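Local coordinates for shikimate 5-dehydrogenase AroE (5-dehydroshikimate reductase) (Mycobacterium tuberculosis, PDB 4P4G), which probably catalyses the NADP-dependent interconversion of 3-dehydroshikimate and shikimate, the fourth of seven steps leading to chorismate, at residues 118-123 and 142-147; 177-182 and 201-206; 185-190 and 207-212. One frame throughout, in Å; residues are numbered along the deposited sequence.

Interaction 1: 118-123 and 142-147; sequences GHALVL and TDITVV
Strands 119-123 and 143-148, joined by helix 129-139, make the first beta-alpha-beta unit of a Rossmann-type sheet; segments 119-123 and 143-147 run parallel, 24° apart. On strand 119-123, A120 and V122 make the backbone bonds to this partner; H119, L121 and L123 turn theirs to 185-190 and T191. A120 N reaches D143 O at 2.9 Å and A120 O accepts T145 N, while V122 N goes to T145 O nearly along the C=O axis. The straightest, V147 N to V122 O, makes 176° at the hydrogen. G118 O takes T142 N from above its carbonyl plane.

On the face carrying L121, L123, T145 and V147, L121 CD1 presses on T145 CB at 3.5 Å, tighter than usual for carbons, and L123 CD2 lies beside V147 CB at 3.7 Å. On the other face V122 CG2 meets I144 CG2 at 4.0 Å, and L136 of helix 129-139 packs over A120, V122 and I144.

A water donates to A120 O (2.8 Å) and, as modelled, to D143 OD2, and accepts from T145 OG1. A120 O is therefore gripped twice, by T145 N and by the water, which also serves the buried T145 hydroxyl.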
loop_
_atom_site.group_PDB
_atom_site.type_symbol
_atom_site.label_atom_id
_atom_site.label_comp_id
_atom_site.label_asym_id
_atom_site.label_seq_id
_atom_site.Cartn_x
_atom_site.Cartn_y
_atom_site.Cartn_z
ATOM N N GLY A 118 16.488 4.690 10.771
ATOM C CA GLY A 118 17.803 4.290 10.301
ATOM C C GLY A 118 17.820 3.842 8.855
ATOM O O GLY A 118 17.262 4.510 7.986
ATOM N N HIS A 119 18.483 2.721 8.595
ATOM C CA HIS A 119 18.585 2.204 7.236
ATOM C C HIS A 119 17.378 1.335 6.943
ATOM O O HIS A 119 16.964 0.541 7.795
ATOM C CB HIS A 119 19.865 1.383 7.083
ATOM C CG HIS A 119 21.085 2.064 7.621
ATOM N ND1 HIS A 119 21.637 3.179 7.028
ATOM C CD2 HIS A 119 21.865 1.786 8.693
ATOM C CE1 HIS A 119 22.697 3.564 7.716
ATOM N NE2 HIS A 119 22.861 2.732 8.728
ATOM N N ALA A 120 16.814 1.470 5.744
ATOM C CA ALA A 120 15.621 0.710 5.383
ATOM C C ALA A 120 15.811 -0.001 4.056
ATOM O O ALA A 120 16.661 0.387 3.257
ATOM C CB ALA A 120 14.404 1.619 5.308
ATOM N N LEU A 121 15.015 -1.040 3.839
ATOM C CA LEU A 121 15.007 -1.785 2.588
ATOM C C LEU A 121 13.582 -1.805 2.064
ATOM O O LEU A 121 12.633 -1.973 2.835
ATOM C CB LEU A 121 15.475 -3.210 2.873
ATOM C CG LEU A 121 16.264 -4.059 1.896
ATOM C CD1 LEU A 121 17.504 -3.332 1.461
ATOM C CD2 LEU A 121 16.663 -5.338 2.613
ATOM N N VAL A 122 13.418 -1.631 0.755
ATOM C CA VAL A 122 12.103 -1.746 0.135
ATOM C C VAL A 122 12.226 -2.780 -0.952
ATOM O O VAL A 122 13.107 -2.680 -1.800
ATOM C CB VAL A 122 11.641 -0.411 -0.501
ATOM C CG1 VAL A 122 10.452 -0.629 -1.454
ATOM C CG2 VAL A 122 11.297 0.611 0.585
ATOM N N LEU A 123 11.354 -3.781 -0.925
ATOM C CA LEU A 123 11.339 -4.775 -1.995
ATOM C C LEU A 123 10.245 -4.498 -3.002
ATOM O O LEU A 123 9.076 -4.346 -2.634
ATOM C CB LEU A 123 11.117 -6.169 -1.438
ATOM C CG LEU A 123 11.984 -6.626 -0.281
ATOM C CD1 LEU A 123 11.685 -8.083 0.011
ATOM C CD2 LEU A 123 13.443 -6.412 -0.605
ATOM N N THR A 142 17.222 7.291 7.308
ATOM C CA THR A 142 18.402 7.996 6.794
ATOM C C THR A 142 18.725 7.586 5.357
ATOM O O THR A 142 19.261 8.377 4.571
ATOM C CB THR A 142 19.646 7.786 7.681
ATOM O OG1 THR A 142 19.930 6.385 7.800
ATOM C CG2 THR A 142 19.441 8.387 9.074
ATOM N N ASP A 143 18.394 6.352 5.005
ATOM C CA ASP A 143 18.709 5.860 3.676
ATOM C C ASP A 143 17.860 4.651 3.346
ATOM O O ASP A 143 17.426 3.919 4.240
ATOM C CB ASP A 143 20.195 5.524 3.556
ATOM C CG ASP A 143 20.546 4.236 4.234
ATOM O OD1 ASP A 143 20.613 4.234 5.479
ATOM O OD2 ASP A 143 20.749 3.224 3.528
ATOM N N ILE A 144 17.591 4.468 2.057
ATOM C CA ILE A 144 16.742 3.393 1.590
ATOM C C ILE A 144 17.457 2.629 0.490
ATOM O O ILE A 144 17.989 3.226 -0.436
ATOM C CB ILE A 144 15.412 3.936 1.036
ATOM C CG1 ILE A 144 14.571 4.534 2.175
ATOM C CG2 ILE A 144 14.648 2.829 0.276
ATOM C CD1 ILE A 144 13.393 5.397 1.699
ATOM N N THR A 145 17.484 1.305 0.599
ATOM C CA THR A 145 17.965 0.484 -0.512
ATOM C C THR A 145 16.748 -0.158 -1.184
ATOM O O THR A 145 15.918 -0.776 -0.519
ATOM C CB THR A 145 18.978 -0.584 -0.023
ATOM O OG1 THR A 145 20.137 0.060 0.534
ATOM C CG2 THR A 145 19.416 -1.500 -1.170
ATOM N N VAL A 146 16.617 0.028 -2.498
ATOM C CA VAL A 146 15.523 -0.568 -3.263
ATOM C C VAL A 146 16.015 -1.850 -3.920
ATOM O O VAL A 146 17.002 -1.838 -4.651
ATOM C CB VAL A 146 15.028 0.392 -4.356
ATOM C CG1 VAL A 146 13.999 -0.298 -5.272
ATOM C CG2 VAL A 146 14.434 1.638 -3.726
ATOM N N VAL A 147 15.335 -2.955 -3.639
ATOM C CA VAL A 147 15.688 -4.249 -4.218
ATOM C C VAL A 147 14.532 -4.669 -5.114
ATOM O O VAL A 147 13.425 -4.857 -4.646
ATOM C CB VAL A 147 15.873 -5.332 -3.132
ATOM C CG1 VAL A 147 16.389 -6.627 -3.754
ATOM C CG2 VAL A 147 16.828 -4.862 -2.048
HETATM O O HOH W 1 19.398 0.869 3.515
#

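Interaction 2: 177-182 and 201-206; sequences GLADAV and AGTLAA
L178 holds CG anti to its backbone N (chi1 -175°), and V182, one helical turn later, does the same with CG1 (chi1 169°), so both side chains reach out from helix 178-184 toward the short helix 201-204. From the other side T203 has OG1 anti to its carbonyl carbon (chi1 -62°), which leaves CG2 anti to the backbone N and turns the methyl rather than the hydroxyl toward helix 178-184. L204 has CG anti to its carbonyl carbon, and this swings CD2 in toward the first helix although the CB bond itself does not head there.

T203 CG2 settles against L178 CG at 3.8 Å, with A179 CA close by at 3.9 Å; the methyl thus fits over the backbone of the first turn. L204 CD2 is shared. It touches V182 CG2 at 3.8 Å and L178 CD1 at 4.0 Å, crossing both side chains at about a right angle.

Both helices lie on the same side of the parallel Rossmann-type sheet and each runs into a strand of it, 178-184 into 187-190 and 201-204 into 209-212. L121 lies under A181 and V182, L123 lies under L204, and L222 of helix 221-229 touches L204 as well.

V182 does a second job with its other methyl. CG1 rests on the carbonyl oxygen T203 O at 3.6 Å, then approaches A206 CB at 4.2 Å. Toward the exposed A206 the apolar contact gives way to water: one molecule donates to A206 O at 2.8 Å and to V182 O at a longer 3.3 Å, bridging two backbone carbonyls near the C-terminal ends of the two short segments.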
loop_
_atom_site.group_PDB
_atom_site.type_symbol
_atom_site.label_atom_id
_atom_site.label_comp_id
_atom_site.label_asym_id
_atom_site.label_seq_id
_atom_site.Cartn_x
_atom_site.Cartn_y
_atom_site.Cartn_z
ATOM N N GLY A 177 24.634 -8.781 -3.554
ATOM C CA GLY A 177 24.663 -7.658 -2.633
ATOM C C GLY A 177 23.544 -7.671 -1.609
ATOM O O GLY A 177 23.532 -6.851 -0.686
ATOM N N LEU A 178 22.607 -8.602 -1.752
ATOM C CA LEU A 178 21.432 -8.600 -0.887
ATOM C C LEU A 178 21.788 -8.802 0.594
ATOM O O LEU A 178 21.270 -8.103 1.456
ATOM C CB LEU A 178 20.412 -9.643 -1.355
ATOM C CG LEU A 178 19.086 -9.646 -0.595
ATOM C CD1 LEU A 178 18.450 -8.264 -0.590
ATOM C CD2 LEU A 178 18.126 -10.659 -1.197
ATOM N N ALA A 179 22.688 -9.735 0.882
ATOM C CA ALA A 179 23.066 -10.030 2.267
ATOM C C ALA A 179 23.627 -8.803 2.992
ATOM O O ALA A 179 23.264 -8.524 4.138
ATOM C CB ALA A 179 24.064 -11.178 2.314
ATOM N N ASP A 180 24.509 -8.073 2.323
ATOM C CA ASP A 180 25.086 -6.862 2.903
ATOM C C ASP A 180 24.039 -5.747 3.061
ATOM O O ASP A 180 24.080 -4.973 4.017
ATOM C CB ASP A 180 26.275 -6.395 2.067
ATOM C CG ASP A 180 27.451 -7.367 2.128
ATOM O OD1 ASP A 180 27.637 -8.021 3.181
ATOM O OD2 ASP A 180 28.191 -7.473 1.123
ATOM N N ALA A 181 23.097 -5.674 2.128
ATOM C CA ALA A 181 22.009 -4.699 2.220
ATOM C C ALA A 181 21.126 -4.982 3.439
ATOM O O ALA A 181 20.706 -4.062 4.149
ATOM C CB ALA A 181 21.197 -4.693 0.939
ATOM N N VAL A 182 20.873 -6.261 3.693
ATOM C CA VAL A 182 20.060 -6.677 4.836
ATOM C C VAL A 182 20.769 -6.390 6.156
ATOM O O VAL A 182 20.164 -5.880 7.107
ATOM C CB VAL A 182 19.685 -8.175 4.738
ATOM C CG1 VAL A 182 19.087 -8.671 6.041
ATOM C CG2 VAL A 182 18.701 -8.398 3.604
ATOM N N ALA A 201 13.963 -15.612 1.413
ATOM C CA ALA A 201 13.563 -15.455 2.808
ATOM C C ALA A 201 14.698 -15.750 3.781
ATOM O O ALA A 201 14.798 -15.102 4.824
ATOM C CB ALA A 201 12.340 -16.302 3.123
ATOM N N GLY A 202 15.567 -16.693 3.431
ATOM C CA GLY A 202 16.694 -17.036 4.288
ATOM C C GLY A 202 17.667 -15.880 4.437
ATOM O O GLY A 202 18.228 -15.644 5.513
ATOM N N THR A 203 17.869 -15.152 3.346
ATOM C CA THR A 203 18.751 -13.987 3.344
ATOM C C THR A 203 18.102 -12.796 4.047
ATOM O O THR A 203 18.759 -12.072 4.806
ATOM C CB THR A 203 19.134 -13.606 1.905
ATOM O OG1 THR A 203 19.845 -14.698 1.310
ATOM C CG2 THR A 203 20.017 -12.367 1.887
ATOM N N LEU A 204 16.814 -12.602 3.791
ATOM C CA LEU A 204 16.059 -11.489 4.362
ATOM C C LEU A 204 15.678 -11.695 5.836
ATOM O O LEU A 204 15.347 -10.731 6.525
ATOM C CB LEU A 204 14.802 -11.234 3.528
ATOM C CG LEU A 204 14.968 -10.858 2.052
ATOM C CD1 LEU A 204 13.613 -11.001 1.359
ATOM C CD2 LEU A 204 15.509 -9.451 1.908
ATOM N N ALA A 205 15.748 -12.937 6.318
ATOM C CA ALA A 205 15.208 -13.292 7.641
ATOM C C ALA A 205 15.834 -12.506 8.783
ATOM O O ALA A 205 15.235 -12.364 9.851
ATOM C CB ALA A 205 15.354 -14.783 7.895
ATOM N N ALA A 206 17.047 -12.009 8.557
ATOM C CA ALA A 206 17.809 -11.310 9.586
ATOM C C ALA A 206 17.368 -9.869 9.845
ATOM O O ALA A 206 17.932 -9.203 10.712
ATOM C CB ALA A 206 19.293 -11.353 9.251
HETATM O O HOH W 2 20.118 -7.636 9.894
#

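Interaction 3: 185-190 and 207-212; sequences AEVLVS and IPVLLD
L188 sits at the middle of this contact, bonded through its backbone and packed through its side chain. L188 N donates to V209 O at 2.9 Å, and L188 O takes L211 N at 2.8 Å almost along the C=O axis; S190 N then reaches L211 O, the pattern of parallel strands, here 14° apart. I207 crosses the L188 side chain at about a right angle, CG1 on L188 CB at 3.5 Å. Beyond it, I207 CD1 meets A185 CB at 3.6 Å, while L210 lies alongside L188, pointing the same way.

P208 lays its ring against the backbone of A185 and E186, with CD 3.4 Å from A185 O. Further out, V226 of helix 221-229 backs I207 and L210, and on the opposite face L113 of helix 105-113 covers V187, V189 and L211. E186 turns the other way, its OE1 accepting H119 N from the neighbouring strand.

At the C-terminal end a water accepts from S190 OG at 2.6 Å and donates to D212 OD1. I214 N also bonds to OD1, and T220 OG1 to OD2, so both oxygens of this buried carboxylate have partners, which probably helps it keep its negative charge.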
loop_
_atom_site.group_PDB
_atom_site.type_symbol
_atom_site.label_atom_id
_atom_site.label_comp_id
_atom_site.label_asym_id
_atom_site.label_seq_id
_atom_site.Cartn_x
_atom_site.Cartn_y
_atom_site.Cartn_z
ATOM N N ALA A 185 20.402 -2.865 7.336
ATOM C CA ALA A 185 19.054 -2.325 7.453
ATOM C C ALA A 185 18.353 -2.683 8.761
ATOM O O ALA A 185 18.601 -3.740 9.348
ATOM C CB ALA A 185 18.216 -2.759 6.267
ATOM N N GLU A 186 17.461 -1.800 9.200
ATOM C CA GLU A 186 16.718 -2.013 10.438
ATOM C C GLU A 186 15.247 -2.303 10.176
ATOM O O GLU A 186 14.547 -2.807 11.050
ATOM C CB GLU A 186 16.886 -0.797 11.347
ATOM C CG GLU A 186 18.354 -0.479 11.620
ATOM C CD GLU A 186 18.601 0.986 11.923
ATOM O OE1 GLU A 186 19.364 1.625 11.157
ATOM O OE2 GLU A 186 18.029 1.495 12.917
ATOM N N VAL A 187 14.790 -1.995 8.968
ATOM C CA VAL A 187 13.403 -2.231 8.595
ATOM C C VAL A 187 13.325 -2.635 7.137
ATOM O O VAL A 187 14.074 -2.128 6.304
ATOM C CB VAL A 187 12.501 -1.006 8.905
ATOM C CG1 VAL A 187 12.972 0.217 8.166
ATOM C CG2 VAL A 187 11.053 -1.297 8.588
ATOM N N LEU A 188 12.434 -3.575 6.848
ATOM C CA LEU A 188 12.192 -4.047 5.493
ATOM C C LEU A 188 10.708 -3.892 5.173
ATOM O O LEU A 188 9.852 -4.383 5.913
ATOM C CB LEU A 188 12.603 -5.521 5.406
ATOM C CG LEU A 188 12.248 -6.352 4.184
ATOM C CD1 LEU A 188 12.898 -5.741 2.981
ATOM C CD2 LEU A 188 12.716 -7.801 4.374
ATOM N N VAL A 189 10.391 -3.193 4.087
ATOM C CA VAL A 189 9.014 -3.153 3.608
ATOM C C VAL A 189 8.927 -3.950 2.318
ATOM O O VAL A 189 9.578 -3.606 1.323
ATOM C CB VAL A 189 8.512 -1.728 3.367
ATOM C CG1 VAL A 189 7.059 -1.770 2.893
ATOM C CG2 VAL A 189 8.659 -0.875 4.643
ATOM N N SER A 190 8.139 -5.021 2.329
ATOM C CA SER A 190 8.057 -5.892 1.146
ATOM C C SER A 190 6.794 -5.666 0.341
ATOM O O SER A 190 5.679 -5.805 0.859
ATOM C CB SER A 190 8.139 -7.365 1.547
ATOM O OG SER A 190 8.039 -8.183 0.389
ATOM N N ILE A 207 16.371 -9.388 9.110
ATOM C CA ILE A 207 15.922 -8.002 9.281
ATOM C C ILE A 207 15.195 -7.859 10.619
ATOM O O ILE A 207 14.399 -8.729 10.995
ATOM C CB ILE A 207 15.017 -7.547 8.114
ATOM C CG1 ILE A 207 14.899 -6.023 8.060
ATOM C CG2 ILE A 207 13.633 -8.175 8.191
ATOM C CD1 ILE A 207 16.069 -5.366 7.368
ATOM N N PRO A 208 15.473 -6.768 11.352
ATOM C CA PRO A 208 14.862 -6.586 12.676
ATOM C C PRO A 208 13.346 -6.357 12.647
ATOM O O PRO A 208 12.647 -6.750 13.591
ATOM C CB PRO A 208 15.569 -5.332 13.211
ATOM C CG PRO A 208 16.883 -5.295 12.472
ATOM C CD PRO A 208 16.558 -5.799 11.104
ATOM N N VAL A 209 12.852 -5.695 11.601
ATOM C CA VAL A 209 11.425 -5.386 11.472
ATOM C C VAL A 209 10.999 -5.609 10.028
ATOM O O VAL A 209 11.681 -5.155 9.098
ATOM C CB VAL A 209 11.117 -3.913 11.826
ATOM C CG1 VAL A 209 9.612 -3.627 11.729
ATOM C CG2 VAL A 209 11.624 -3.553 13.203
ATOM N N LEU A 210 9.879 -6.305 9.843
ATOM C CA LEU A 210 9.314 -6.558 8.521
ATOM C C LEU A 210 7.899 -6.029 8.453
ATOM O O LEU A 210 7.054 -6.381 9.290
ATOM C CB LEU A 210 9.251 -8.063 8.240
ATOM C CG LEU A 210 8.285 -8.497 7.122
ATOM C CD1 LEU A 210 8.784 -8.051 5.739
ATOM C CD2 LEU A 210 8.049 -10.014 7.146
ATOM N N LEU A 211 7.630 -5.188 7.461
ATOM C CA LEU A 211 6.251 -4.863 7.126
ATOM C C LEU A 211 5.964 -5.545 5.807
ATOM O O LEU A 211 6.608 -5.251 4.808
ATOM C CB LEU A 211 6.068 -3.338 7.004
ATOM C CG LEU A 211 4.717 -2.862 6.461
ATOM C CD1 LEU A 211 3.551 -3.365 7.332
ATOM C CD2 LEU A 211 4.684 -1.346 6.351
ATOM N N ASP A 212 5.023 -6.495 5.791
ATOM C CA ASP A 212 4.697 -7.185 4.544
ATOM C C ASP A 212 3.374 -6.651 4.032
ATOM O O ASP A 212 2.388 -6.640 4.762
ATOM C CB ASP A 212 4.621 -8.707 4.773
ATOM C CG ASP A 212 4.767 -9.512 3.483
ATOM O OD1 ASP A 212 4.393 -8.991 2.408
ATOM O OD2 ASP A 212 5.253 -10.671 3.547
HETATM O O HOH W 3 6.022 -9.777 0.203
#

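Interactions 1 and 3 are buried strand pairings in one parallel sheet, and strands 119-123 and 187-190 are neighbours in it, so the two contacts continue one another: L121 O probably takes V189 N, and A120 CB packs on V187 CG1. Interaction 2 is the more peripheral, partly buried layer above them, where 177-182 and 201-206 meet through side chains and a bridging water rather than direct backbone bonds. Its inner residues rest on the L121, L123 and V147 face of interaction 1, and L204 also touches L188 of interaction 3. Along the chain, interaction 1 closes first, whereas interactions 2 and 3 alternate, each helix of the former leading into a strand of the latter.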